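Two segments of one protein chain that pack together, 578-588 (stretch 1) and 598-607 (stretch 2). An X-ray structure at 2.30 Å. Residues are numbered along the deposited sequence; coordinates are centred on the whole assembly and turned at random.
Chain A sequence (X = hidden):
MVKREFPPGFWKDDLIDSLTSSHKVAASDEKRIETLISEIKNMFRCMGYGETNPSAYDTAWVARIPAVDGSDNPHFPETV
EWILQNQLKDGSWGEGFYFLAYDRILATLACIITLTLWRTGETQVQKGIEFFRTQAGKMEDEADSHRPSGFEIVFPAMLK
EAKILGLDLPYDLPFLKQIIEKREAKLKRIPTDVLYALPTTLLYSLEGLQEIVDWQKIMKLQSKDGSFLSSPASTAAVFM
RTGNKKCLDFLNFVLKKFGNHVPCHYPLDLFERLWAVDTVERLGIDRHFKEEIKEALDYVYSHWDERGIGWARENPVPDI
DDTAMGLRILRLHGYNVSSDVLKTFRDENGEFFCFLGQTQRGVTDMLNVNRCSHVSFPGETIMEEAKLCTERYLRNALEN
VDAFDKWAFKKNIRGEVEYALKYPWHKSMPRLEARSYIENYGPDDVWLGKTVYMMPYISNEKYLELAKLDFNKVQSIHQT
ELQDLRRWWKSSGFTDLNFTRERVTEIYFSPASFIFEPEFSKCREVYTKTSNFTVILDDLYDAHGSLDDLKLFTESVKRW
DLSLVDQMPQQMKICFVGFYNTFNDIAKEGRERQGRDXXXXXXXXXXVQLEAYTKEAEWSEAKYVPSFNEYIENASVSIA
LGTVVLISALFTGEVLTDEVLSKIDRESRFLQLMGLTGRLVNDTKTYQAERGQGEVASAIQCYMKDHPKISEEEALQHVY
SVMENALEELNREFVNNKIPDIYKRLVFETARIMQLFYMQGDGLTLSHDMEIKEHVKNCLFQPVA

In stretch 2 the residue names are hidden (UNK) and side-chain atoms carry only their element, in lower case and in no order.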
# COMPACT_ATOMS: atom_id res chain seq x y z
N GLY A 578 10.74 -22.34 -36.17
CA GLY A 578 11.08 -21.38 -35.14
C GLY A 578 10.73 -21.93 -33.76
O GLY A 578 11.53 -21.85 -32.83
N PHE A 579 9.54 -22.50 -33.64
CA PHE A 579 9.07 -23.09 -32.39
C PHE A 579 10.07 -24.14 -31.91
O PHE A 579 10.52 -24.11 -30.76
CB PHE A 579 7.69 -23.73 -32.59
CG PHE A 579 7.11 -24.38 -31.36
CD1 PHE A 579 6.50 -23.61 -30.37
CD2 PHE A 579 7.16 -25.76 -31.19
CE1 PHE A 579 5.94 -24.21 -29.24
CE2 PHE A 579 6.60 -26.37 -30.06
CZ PHE A 579 5.99 -25.59 -29.09
N TYR A 580 10.42 -25.06 -32.81
CA TYR A 580 11.36 -26.15 -32.54
C TYR A 580 12.77 -25.64 -32.16
O TYR A 580 13.37 -26.12 -31.20
CB TYR A 580 11.43 -27.05 -33.78
CG TYR A 580 12.43 -28.19 -33.76
CD1 TYR A 580 13.66 -28.09 -34.43
CD2 TYR A 580 12.12 -29.41 -33.16
CE1 TYR A 580 14.54 -29.18 -34.50
CE2 TYR A 580 12.99 -30.50 -33.22
CZ TYR A 580 14.20 -30.38 -33.89
OH TYR A 580 15.04 -31.47 -33.96
N ASN A 581 13.28 -24.66 -32.90
CA ASN A 581 14.60 -24.13 -32.59
C ASN A 581 14.61 -23.42 -31.24
O ASN A 581 15.54 -23.57 -30.45
CB ASN A 581 15.07 -23.18 -33.70
CG ASN A 581 15.29 -23.88 -35.02
OD1 ASN A 581 15.58 -25.08 -35.06
ND2 ASN A 581 15.17 -23.14 -36.12
N THR A 582 13.57 -22.63 -30.99
CA THR A 582 13.49 -21.90 -29.74
C THR A 582 13.41 -22.85 -28.54
O THR A 582 14.17 -22.69 -27.58
CB THR A 582 12.26 -20.98 -29.71
OG1 THR A 582 12.45 -19.91 -30.64
CG2 THR A 582 12.05 -20.41 -28.33
N PHE A 583 12.54 -23.85 -28.60
CA PHE A 583 12.44 -24.73 -27.45
C PHE A 583 13.53 -25.77 -27.25
O PHE A 583 13.67 -26.30 -26.15
CB PHE A 583 11.05 -25.34 -27.38
CG PHE A 583 10.01 -24.36 -26.95
CD1 PHE A 583 9.29 -23.62 -27.88
CD2 PHE A 583 9.81 -24.10 -25.59
CE1 PHE A 583 8.39 -22.63 -27.47
CE2 PHE A 583 8.92 -23.11 -25.17
CZ PHE A 583 8.21 -22.38 -26.12
N ASN A 584 14.29 -26.09 -28.29
CA ASN A 584 15.39 -27.03 -28.11
C ASN A 584 16.41 -26.26 -27.27
O ASN A 584 17.13 -26.83 -26.45
CB ASN A 584 16.02 -27.43 -29.44
CG ASN A 584 15.36 -28.64 -30.06
OD1 ASN A 584 14.85 -29.52 -29.36
ND2 ASN A 584 15.39 -28.71 -31.38
N ASP A 585 16.44 -24.95 -27.50
CA ASP A 585 17.33 -24.04 -26.78
C ASP A 585 16.91 -23.99 -25.32
O ASP A 585 17.71 -24.28 -24.42
CB ASP A 585 17.25 -22.65 -27.41
CG ASP A 585 18.12 -21.63 -26.70
OD1 ASP A 585 18.14 -20.45 -27.14
OD2 ASP A 585 18.79 -21.99 -25.71
N ILE A 586 15.65 -23.63 -25.08
CA ILE A 586 15.09 -23.56 -23.73
C ILE A 586 15.20 -24.92 -23.04
O ILE A 586 15.40 -25.00 -21.83
CB ILE A 586 13.60 -23.11 -23.79
CG1 ILE A 586 13.55 -21.61 -24.08
CG2 ILE A 586 12.87 -23.45 -22.49
CD1 ILE A 586 12.15 -21.07 -24.30
N ALA A 587 15.10 -26.00 -23.81
CA ALA A 587 15.20 -27.34 -23.24
C ALA A 587 16.62 -27.61 -22.74
O ALA A 587 16.82 -28.17 -21.66
CB ALA A 587 14.81 -28.38 -24.30
N LYS A 588 17.60 -27.20 -23.53
CA LYS A 588 19.01 -27.38 -23.21
C LYS A 588 19.37 -26.60 -21.94
O LYS A 588 19.92 -27.17 -21.00
CB LYS A 588 19.86 -26.91 -24.39
CG LYS A 588 21.36 -26.95 -24.18
CD LYS A 588 22.07 -26.41 -25.41
CE LYS A 588 23.57 -26.32 -25.21
NZ LYS A 588 24.23 -25.68 -26.39
N UNK A 598 14.43 -31.96 -19.56
CA UNK A 598 13.15 -31.29 -19.42
C UNK A 598 12.36 -31.21 -20.72
O UNK A 598 11.36 -30.50 -20.79
c UNK A 598 14.16 -29.08 -19.91
c UNK A 598 13.36 -29.87 -18.91
c UNK A 598 14.08 -29.92 -17.58
N UNK A 599 12.81 -31.93 -21.75
CA UNK A 599 12.12 -31.91 -23.02
C UNK A 599 10.74 -32.58 -22.91
O UNK A 599 9.76 -32.09 -23.47
c UNK A 599 12.96 -32.60 -24.10
c UNK A 599 12.44 -32.54 -25.54
c UNK A 599 12.08 -31.12 -25.93
c UNK A 599 13.49 -33.09 -26.47
N UNK A 600 10.67 -33.69 -22.19
CA UNK A 600 9.40 -34.37 -22.03
C UNK A 600 8.40 -33.46 -21.34
O UNK A 600 7.22 -33.41 -21.70
N UNK A 601 8.89 -32.74 -20.34
CA UNK A 601 8.09 -31.81 -19.55
C UNK A 601 7.54 -30.70 -20.44
O UNK A 601 6.34 -30.40 -20.43
c UNK A 601 7.22 -28.03 -16.13
c UNK A 601 8.59 -28.77 -17.96
c UNK A 601 8.98 -31.21 -18.45
c UNK A 601 6.96 -29.34 -15.79
c UNK A 601 8.35 -30.10 -17.64
c UNK A 601 7.53 -30.37 -16.55
o UNK A 601 6.67 -27.00 -15.40
c UNK A 601 8.03 -27.74 -17.22
N UNK A 602 8.43 -30.10 -21.22
CA UNK A 602 8.08 -29.02 -22.14
C UNK A 602 7.08 -29.51 -23.19
O UNK A 602 6.18 -28.77 -23.59
c UNK A 602 8.98 -27.47 -23.91
c UNK A 602 11.39 -27.01 -22.32
c UNK A 602 9.34 -28.45 -22.81
c UNK A 602 10.20 -27.75 -21.76
N UNK A 603 7.24 -30.75 -23.63
CA UNK A 603 6.35 -31.31 -24.65
C UNK A 603 4.95 -31.53 -24.08
O UNK A 603 3.96 -31.29 -24.75
o UNK A 603 9.89 -34.15 -26.56
c UNK A 603 6.88 -32.64 -25.18
c UNK A 603 8.69 -33.93 -26.37
c UNK A 603 8.22 -32.57 -25.88
n UNK A 603 7.75 -34.84 -26.59
N UNK A 604 4.88 -32.01 -22.84
CA UNK A 604 3.61 -32.26 -22.20
C UNK A 604 2.90 -30.94 -21.92
O UNK A 604 1.68 -30.82 -22.10
c UNK A 604 2.53 -33.55 -20.30
n UNK A 604 1.85 -34.42 -21.04
c UNK A 604 3.82 -33.04 -20.90
o UNK A 604 2.15 -33.18 -19.20
N UNK A 605 3.65 -29.92 -21.49
CA UNK A 605 3.04 -28.62 -21.23
C UNK A 605 2.35 -28.17 -22.51
O UNK A 605 1.17 -27.79 -22.49
c UNK A 605 4.09 -27.55 -20.85
c UNK A 605 4.68 -27.88 -19.49
c UNK A 605 3.44 -26.15 -20.83
N UNK A 606 3.07 -28.24 -23.63
CA UNK A 606 2.53 -27.84 -24.93
C UNK A 606 1.45 -28.78 -25.45
O UNK A 606 0.51 -28.35 -26.13
c UNK A 606 4.39 -26.38 -25.87
n UNK A 606 5.92 -24.82 -25.37
c UNK A 606 2.41 -23.26 -26.84
c UNK A 606 2.61 -24.64 -26.68
c UNK A 606 3.66 -27.70 -25.96
c UNK A 606 4.83 -24.13 -25.84
c UNK A 606 5.64 -26.16 -25.39
c UNK A 606 3.42 -22.33 -26.50
c UNK A 606 4.64 -22.75 -26.01
c UNK A 606 3.85 -25.08 -26.17
N UNK A 607 1.57 -30.07 -25.14
CA UNK A 607 0.59 -31.06 -25.57
C UNK A 607 -0.81 -30.60 -25.15
O UNK A 607 -1.72 -30.53 -25.97
c UNK A 607 -0.21 -33.47 -25.14
n UNK A 607 -1.46 -36.12 -25.77
c UNK A 607 0.89 -32.42 -24.96
c UNK A 607 -1.05 -35.73 -24.39
c UNK A 607 0.11 -34.75 -24.38

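Position 598, just before the second helix, carries three side-chain carbons, the first bearing the other two. One branch tip lies 3.3 Å from Ala-587 O. A fork at the first carbon without oxygen identifies Val-598, at the N-cap position; its O accepts the first helical hydrogen bond of the stretch, from the N of position 602 at 3.0 Å. Position 599 has four carbons, forked at the second, and one fork tip lies 4.2 Å from Ala-587 CB. This is Leu-599, whose CA-to-CB bond points sideways while the side-chain end comes nearer; its CA, 5.5 Å from Ala-587 CA, marks the closest backbone register. Position 600 has no side-chain atoms and touches nothing on stretch 1, so it is Gly-600.

At 601 a single carbon leads to a six-carbon ring bearing one oxygen, out of reach of the first helix: Tyr-601. Position 602 has four carbons, forked at the first with one arm two carbons long. The end of the long arm lies 3.9 Å from Ile-586 CG2 and 4.2 Å from Ala-587 CB, and the short arm 3.9 Å from Phe-583 CD2. The unequal arms define Ile-602. Position 603 has three carbons, the third carrying oxygen and nitrogen, and its CA-to-CB bond points away; the chain length and terminal amide fit Gln-603. Position 604 has one carbon fewer before the same pair, and makes no contact: Asn-604. Three carbons forked at the first recur at 605, out of reach, giving Val-605.

Position 606 holds one carbon and fused five- and six-membered rings of eight carbons and one nitrogen, packed against Phe-579 and Phe-583. Only tryptophan has this bicycle, hence Trp-606. Position 607 runs four carbons in a row to a nitrogen and is out of reach of stretch 1: Lys-607.

The two helices approach to 9.9 Å at 133°, and no hydrogen bond joins the stretches; the contact rests on apolar and aromatic packing. Positions 598, 602 and 606, four residues apart, bring their side chains to the same face of the second stretch. At one end, Val-598, Leu-599 and Ile-602 all pack against Ala-587, Val-598 coming nearest to its backbone O. At the other, Trp-606 takes part in two edge-to-face pairs: the edge of Phe-579 meets its face, with CE1 3.6 Å from Trp-606 CE2, while its own edge meets the face of Phe-583, with NE1 3.4 Å from Phe-583 CZ. Ile-602 bridges these two ends by touching Phe-583, Ile-586 and Ala-587.

Stretch 2, residues 598-607: VLGYIQNVWK
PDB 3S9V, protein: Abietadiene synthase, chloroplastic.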